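Local coordinates for protein cytolethal distending toxin subunit A (PDB 1SR4) that probably forms with CdtC the lectin-like heterodimer of a tripartite genotoxin, required for delivery of CdtB into host cells, at residues P57-L71 against R189-E201. Sequence-based numbering, arbitrary orientation.
Sequences PSNFMTLMGQNGALL and RDQTWYLAPPVLE
Thr-62 and Met-64 pair antiparallel with Ala-196 and Tyr-194 through four backbone hydrogen bonds, the straightest from Met-64 N to Tyr-194 O (176° at the hydrogen). The Thr-62 hydroxyl adds a fifth link: with chi1 at 54°, OG1 sits between backbone N and carbonyl carbon and donates to Pro-197 O (2.9 Å), from above that carbonyl plane.

Beyond the paired strands, the polar contacts centre on the carboxamide of Gln-66, in the type I turn from Gly-65 to Gly-68. Tyr-194 OH donates to its OE1 (2.7 Å) on a lone pair in the carbonyl plane, while the ring stands nearly perpendicular to the amide. On the other side NE2 reaches the syn lone pair of Asp-190 OD2 (2.8 Å); the two bonds, one at each end of the amide, fix its rotation. Asp-190 OD1 accepts from Thr-192 N, an Asx turn, and also from Thr-192 OG1. Gly-151 of the CdtC chain also accepts from NE2.

The pairing of strand 62-65 with 193-196 joins the first and last strands of the trefoil core, closing the ricin-type beta-trefoil.

Among apolar contacts, Met-64 SD lies in the plane of the Tyr-194 ring at its edge, 3.9 Å from CD2. On the same side of the sheet, Leu-70 CD1 and Val-199 CG1 meet tip to tip. On the opposite sheet face, Leu-195 CD2 meets Met-61 CE (3.7 Å) and Leu-63 CD2 (3.8 Å), and Leu-63 CB packs against Trp-193 CE3. Farther along, Phe-60 CB touches Pro-198 CB.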
loop_
_atom_site.group_PDB
_atom_site.type_symbol
_atom_site.label_atom_id
_atom_site.label_comp_id
_atom_site.label_asym_id
_atom_site.label_seq_id
_atom_site.Cartn_x
_atom_site.Cartn_y
_atom_site.Cartn_z
ATOM N N PRO A 57 -7.569 2.003 15.401
ATOM C CA PRO A 57 -8.226 2.446 14.162
ATOM C C PRO A 57 -7.507 2.001 12.887
ATOM O O PRO A 57 -8.136 1.861 11.832
ATOM C CB PRO A 57 -8.261 3.971 14.310
ATOM C CG PRO A 57 -8.398 4.160 15.821
ATOM C CD PRO A 57 -7.377 3.141 16.326
ATOM N N SER A 58 -6.198 1.765 12.988
ATOM C CA SER A 58 -5.394 1.333 11.855
ATOM C C SER A 58 -5.827 -0.032 11.351
ATOM O O SER A 58 -5.560 -0.394 10.199
ATOM C CB SER A 58 -3.911 1.228 12.253
ATOM O OG SER A 58 -3.400 2.487 12.657
ATOM N N ASN A 59 -6.471 -0.805 12.214
ATOM C CA ASN A 59 -6.874 -2.150 11.827
ATOM C C ASN A 59 -8.160 -2.252 11.018
ATOM O O ASN A 59 -8.495 -3.331 10.519
ATOM C CB ASN A 59 -6.981 -3.034 13.069
ATOM C CG ASN A 59 -5.671 -3.111 13.829
ATOM O OD1 ASN A 59 -4.621 -3.355 13.239
ATOM N ND2 ASN A 59 -5.723 -2.898 15.139
ATOM N N PHE A 60 -8.869 -1.138 10.868
ATOM C CA PHE A 60 -10.132 -1.167 10.156
ATOM C C PHE A 60 -10.149 -0.358 8.880
ATOM O O PHE A 60 -9.297 0.482 8.648
ATOM C CB PHE A 60 -11.237 -0.704 11.106
ATOM C CG PHE A 60 -11.323 -1.545 12.330
ATOM C CD1 PHE A 60 -12.026 -2.747 12.310
ATOM C CD2 PHE A 60 -10.615 -1.200 13.470
ATOM C CE1 PHE A 60 -12.011 -3.589 13.412
ATOM C CE2 PHE A 60 -10.598 -2.046 14.588
ATOM C CZ PHE A 60 -11.294 -3.235 14.554
ATOM N N MET A 61 -11.147 -0.623 8.058
ATOM C CA MET A 61 -11.288 0.063 6.789
ATOM C C MET A 61 -12.729 -0.051 6.322
ATOM O O MET A 61 -13.569 -0.643 7.015
ATOM C CB MET A 61 -10.350 -0.590 5.768
ATOM C CG MET A 61 -10.404 -2.131 5.738
ATOM S SD MET A 61 -11.833 -2.844 4.885
ATOM C CE MET A 61 -11.257 -2.702 3.185
ATOM N N THR A 62 -13.024 0.540 5.169
ATOM C CA THR A 62 -14.346 0.388 4.584
ATOM C C THR A 62 -14.173 -0.065 3.135
ATOM O O THR A 62 -13.111 0.121 2.528
ATOM C CB THR A 62 -15.165 1.698 4.545
ATOM O OG1 THR A 62 -14.395 2.715 3.892
ATOM C CG2 THR A 62 -15.564 2.150 5.954
ATOM N N LEU A 63 -15.215 -0.690 2.605
ATOM C CA LEU A 63 -15.244 -1.126 1.216
ATOM C C LEU A 63 -16.187 -0.077 0.640
ATOM O O LEU A 63 -17.375 -0.031 0.997
ATOM C CB LEU A 63 -15.846 -2.531 1.111
ATOM C CG LEU A 63 -14.938 -3.586 1.758
ATOM C CD1 LEU A 63 -15.627 -4.949 1.831
ATOM C CD2 LEU A 63 -13.649 -3.660 0.946
ATOM N N MET A 64 -15.650 0.785 -0.216
ATOM C CA MET A 64 -16.432 1.878 -0.785
ATOM C C MET A 64 -16.723 1.698 -2.265
ATOM O O MET A 64 -15.812 1.438 -3.048
ATOM C CB MET A 64 -15.667 3.204 -0.578
ATOM C CG MET A 64 -16.380 4.431 -1.167
ATOM S SD MET A 64 -15.364 5.955 -1.214
ATOM C CE MET A 64 -15.126 6.361 0.524
ATOM N N GLY A 65 -17.988 1.842 -2.650
ATOM C CA GLY A 65 -18.341 1.718 -4.052
ATOM C C GLY A 65 -18.001 3.015 -4.762
ATOM O O GLY A 65 -17.648 4.016 -4.123
ATOM N N GLN A 66 -18.125 3.021 -6.084
ATOM C CA GLN A 66 -17.765 4.204 -6.861
ATOM C C GLN A 66 -18.666 5.404 -6.601
ATOM O O GLN A 66 -18.334 6.541 -6.970
ATOM C CB GLN A 66 -17.762 3.855 -8.342
ATOM C CG GLN A 66 -16.726 2.796 -8.685
ATOM C CD GLN A 66 -16.070 3.094 -9.997
ATOM O OE1 GLN A 66 -15.103 3.853 -10.056
ATOM N NE2 GLN A 66 -16.605 2.522 -11.071
ATOM N N ASN A 67 -19.791 5.141 -5.941
ATOM C CA ASN A 67 -20.773 6.171 -5.614
ATOM C C ASN A 67 -20.599 6.613 -4.155
ATOM O O ASN A 67 -21.408 7.386 -3.626
ATOM C CB ASN A 67 -22.190 5.622 -5.842
ATOM C CG ASN A 67 -22.511 4.446 -4.935
ATOM O OD1 ASN A 67 -21.631 3.917 -4.244
ATOM N ND2 ASN A 67 -23.773 4.014 -4.948
ATOM N N GLY A 68 -19.528 6.125 -3.524
ATOM C CA GLY A 68 -19.220 6.484 -2.143
ATOM C C GLY A 68 -19.925 5.646 -1.086
ATOM O O GLY A 68 -19.665 5.807 0.117
ATOM N N ALA A 69 -20.816 4.755 -1.519
ATOM C CA ALA A 69 -21.565 3.922 -0.589
ATOM C C ALA A 69 -20.632 2.886 0.017
ATOM O O ALA A 69 -19.812 2.291 -0.686
ATOM C CB ALA A 69 -22.748 3.248 -1.312
ATOM N N LEU A 70 -20.775 2.666 1.321
ATOM C CA LEU A 70 -19.917 1.742 2.067
ATOM C C LEU A 70 -20.643 0.424 2.402
ATOM O O LEU A 70 -21.784 0.446 2.865
ATOM C CB LEU A 70 -19.480 2.431 3.367
ATOM C CG LEU A 70 -19.012 3.889 3.239
ATOM C CD1 LEU A 70 -18.957 4.551 4.638
ATOM C CD2 LEU A 70 -17.664 3.928 2.557
ATOM N N LEU A 71 -19.998 -0.717 2.145
ATOM C CA LEU A 71 -20.614 -1.998 2.470
ATOM C C LEU A 71 -20.866 -1.973 3.980
ATOM O O LEU A 71 -19.948 -1.726 4.766
ATOM C CB LEU A 71 -19.677 -3.155 2.147
ATOM C CG LEU A 71 -20.348 -4.514 2.432
ATOM C CD1 LEU A 71 -21.507 -4.773 1.417
ATOM C CD2 LEU A 71 -19.307 -5.625 2.339
ATOM N N ARG A 189 -25.192 -1.101 -12.569
ATOM C CA ARG A 189 -24.484 -2.330 -12.220
ATOM C C ARG A 189 -22.975 -2.084 -12.274
ATOM O O ARG A 189 -22.412 -1.880 -13.349
ATOM C CB ARG A 189 -24.891 -3.425 -13.217
ATOM C CG ARG A 189 -24.193 -4.762 -13.026
ATOM C CD ARG A 189 -24.792 -5.860 -13.929
ATOM N NE ARG A 189 -24.249 -7.171 -13.573
ATOM C CZ ARG A 189 -23.087 -7.642 -14.006
ATOM N NH1 ARG A 189 -22.346 -6.916 -14.835
ATOM N NH2 ARG A 189 -22.636 -8.821 -13.574
ATOM N N ASP A 190 -22.331 -2.097 -11.113
ATOM C CA ASP A 190 -20.891 -1.844 -11.038
ATOM C C ASP A 190 -20.304 -2.899 -10.105
ATOM O O ASP A 190 -20.985 -3.361 -9.179
ATOM C CB ASP A 190 -20.667 -0.448 -10.466
ATOM C CG ASP A 190 -19.262 0.095 -10.712
ATOM O OD1 ASP A 190 -18.255 -0.645 -10.652
ATOM O OD2 ASP A 190 -19.164 1.313 -10.929
ATOM N N GLN A 191 -19.064 -3.306 -10.357
ATOM C CA GLN A 191 -18.444 -4.306 -9.503
ATOM C C GLN A 191 -17.115 -3.813 -8.952
ATOM O O GLN A 191 -16.344 -4.603 -8.398
ATOM C CB GLN A 191 -18.230 -5.628 -10.261
ATOM C CG GLN A 191 -19.513 -6.284 -10.761
ATOM C CD GLN A 191 -19.258 -7.627 -11.430
ATOM O OE1 GLN A 191 -18.259 -7.800 -12.137
ATOM N NE2 GLN A 191 -20.169 -8.582 -11.223
ATOM N N THR A 192 -16.828 -2.518 -9.089
ATOM C CA THR A 192 -15.554 -2.030 -8.559
ATOM C C THR A 192 -15.736 -1.367 -7.200
ATOM O O THR A 192 -16.673 -0.594 -6.976
ATOM C CB THR A 192 -14.833 -1.042 -9.533
ATOM O OG1 THR A 192 -15.738 -0.046 -9.978
ATOM C CG2 THR A 192 -14.318 -1.774 -10.760
ATOM N N TRP A 193 -14.811 -1.695 -6.302
ATOM C CA TRP A 193 -14.790 -1.202 -4.932
ATOM C C TRP A 193 -13.433 -0.618 -4.599
ATOM O O TRP A 193 -12.431 -1.015 -5.200
ATOM C CB TRP A 193 -15.035 -2.364 -3.971
ATOM C CG TRP A 193 -16.405 -2.965 -4.072
ATOM C CD1 TRP A 193 -16.830 -3.953 -4.931
ATOM C CD2 TRP A 193 -17.537 -2.595 -3.284
ATOM N NE1 TRP A 193 -18.173 -4.216 -4.712
ATOM C CE2 TRP A 193 -18.625 -3.392 -3.708
ATOM C CE3 TRP A 193 -17.738 -1.661 -2.257
ATOM C CZ2 TRP A 193 -19.903 -3.281 -3.135
ATOM C CZ3 TRP A 193 -19.009 -1.554 -1.687
ATOM C CH2 TRP A 193 -20.071 -2.362 -2.132
ATOM N N TYR A 194 -13.392 0.318 -3.651
ATOM C CA TYR A 194 -12.107 0.872 -3.222
ATOM C C TYR A 194 -11.832 0.423 -1.791
ATOM O O TYR A 194 -12.751 0.325 -0.962
ATOM C CB TYR A 194 -12.096 2.409 -3.238
ATOM C CG TYR A 194 -12.773 3.061 -4.431
ATOM C CD1 TYR A 194 -12.430 2.716 -5.744
ATOM C CD2 TYR A 194 -13.743 4.053 -4.244
ATOM C CE1 TYR A 194 -13.048 3.368 -6.855
ATOM C CE2 TYR A 194 -14.362 4.694 -5.332
ATOM C CZ TYR A 194 -14.009 4.350 -6.626
ATOM O OH TYR A 194 -14.622 5.000 -7.681
ATOM N N LEU A 195 -10.563 0.146 -1.504
ATOM C CA LEU A 195 -10.140 -0.234 -0.162
ATOM C C LEU A 195 -9.903 1.150 0.439
ATOM O O LEU A 195 -8.933 1.823 0.092
ATOM C CB LEU A 195 -8.851 -1.069 -0.258
ATOM C CG LEU A 195 -9.117 -2.370 -1.056
ATOM C CD1 LEU A 195 -7.843 -3.115 -1.382
ATOM C CD2 LEU A 195 -10.056 -3.237 -0.247
ATOM N N ALA A 196 -10.794 1.569 1.337
ATOM C CA ALA A 196 -10.757 2.925 1.888
ATOM C C ALA A 196 -10.592 3.049 3.398
ATOM O O ALA A 196 -10.736 2.068 4.133
ATOM C CB ALA A 196 -12.074 3.678 1.438
ATOM N N PRO A 197 -10.296 4.271 3.886
ATOM C CA PRO A 197 -10.130 4.461 5.332
ATOM C C PRO A 197 -11.467 4.195 6.011
ATOM O O PRO A 197 -12.527 4.376 5.411
ATOM C CB PRO A 197 -9.734 5.943 5.462
ATOM C CG PRO A 197 -9.139 6.283 4.095
ATOM C CD PRO A 197 -10.071 5.534 3.163
ATOM N N PRO A 198 -11.433 3.762 7.275
ATOM C CA PRO A 198 -12.656 3.476 8.026
ATOM C C PRO A 198 -13.351 4.789 8.345
ATOM O O PRO A 198 -12.720 5.851 8.271
ATOM C CB PRO A 198 -12.125 2.806 9.292
ATOM C CG PRO A 198 -10.838 3.593 9.553
ATOM C CD PRO A 198 -10.233 3.666 8.134
ATOM N N VAL A 199 -14.640 4.745 8.677
ATOM C CA VAL A 199 -15.299 5.978 9.071
ATOM C C VAL A 199 -15.114 6.058 10.586
ATOM O O VAL A 199 -15.890 5.503 11.365
ATOM C CB VAL A 199 -16.794 6.036 8.675
ATOM C CG1 VAL A 199 -16.911 6.560 7.236
ATOM C CG2 VAL A 199 -17.441 4.679 8.781
ATOM N N LEU A 200 -14.038 6.741 10.976
ATOM C CA LEU A 200 -13.657 6.915 12.380
ATOM C C LEU A 200 -12.950 8.258 12.538
ATOM O O LEU A 200 -12.509 8.838 11.547
ATOM C CB LEU A 200 -12.674 5.810 12.799
ATOM C CG LEU A 200 -13.110 4.334 12.826
ATOM C CD1 LEU A 200 -11.908 3.433 13.071
ATOM C CD2 LEU A 200 -14.147 4.134 13.924
ATOM N N GLU A 201 -12.855 8.752 13.777
ATOM C CA GLU A 201 -12.116 9.988 14.041
ATOM C C GLU A 201 -10.668 9.574 13.777
ATOM O O GLU A 201 -10.240 8.494 14.205
ATOM C CB GLU A 201 -12.247 10.423 15.497
ATOM C CG GLU A 201 -13.619 10.970 15.862
ATOM C CD GLU A 201 -13.685 12.483 15.744
ATOM O OE1 GLU A 201 -12.823 13.174 16.339
ATOM O OE2 GLU A 201 -14.599 12.983 15.065
#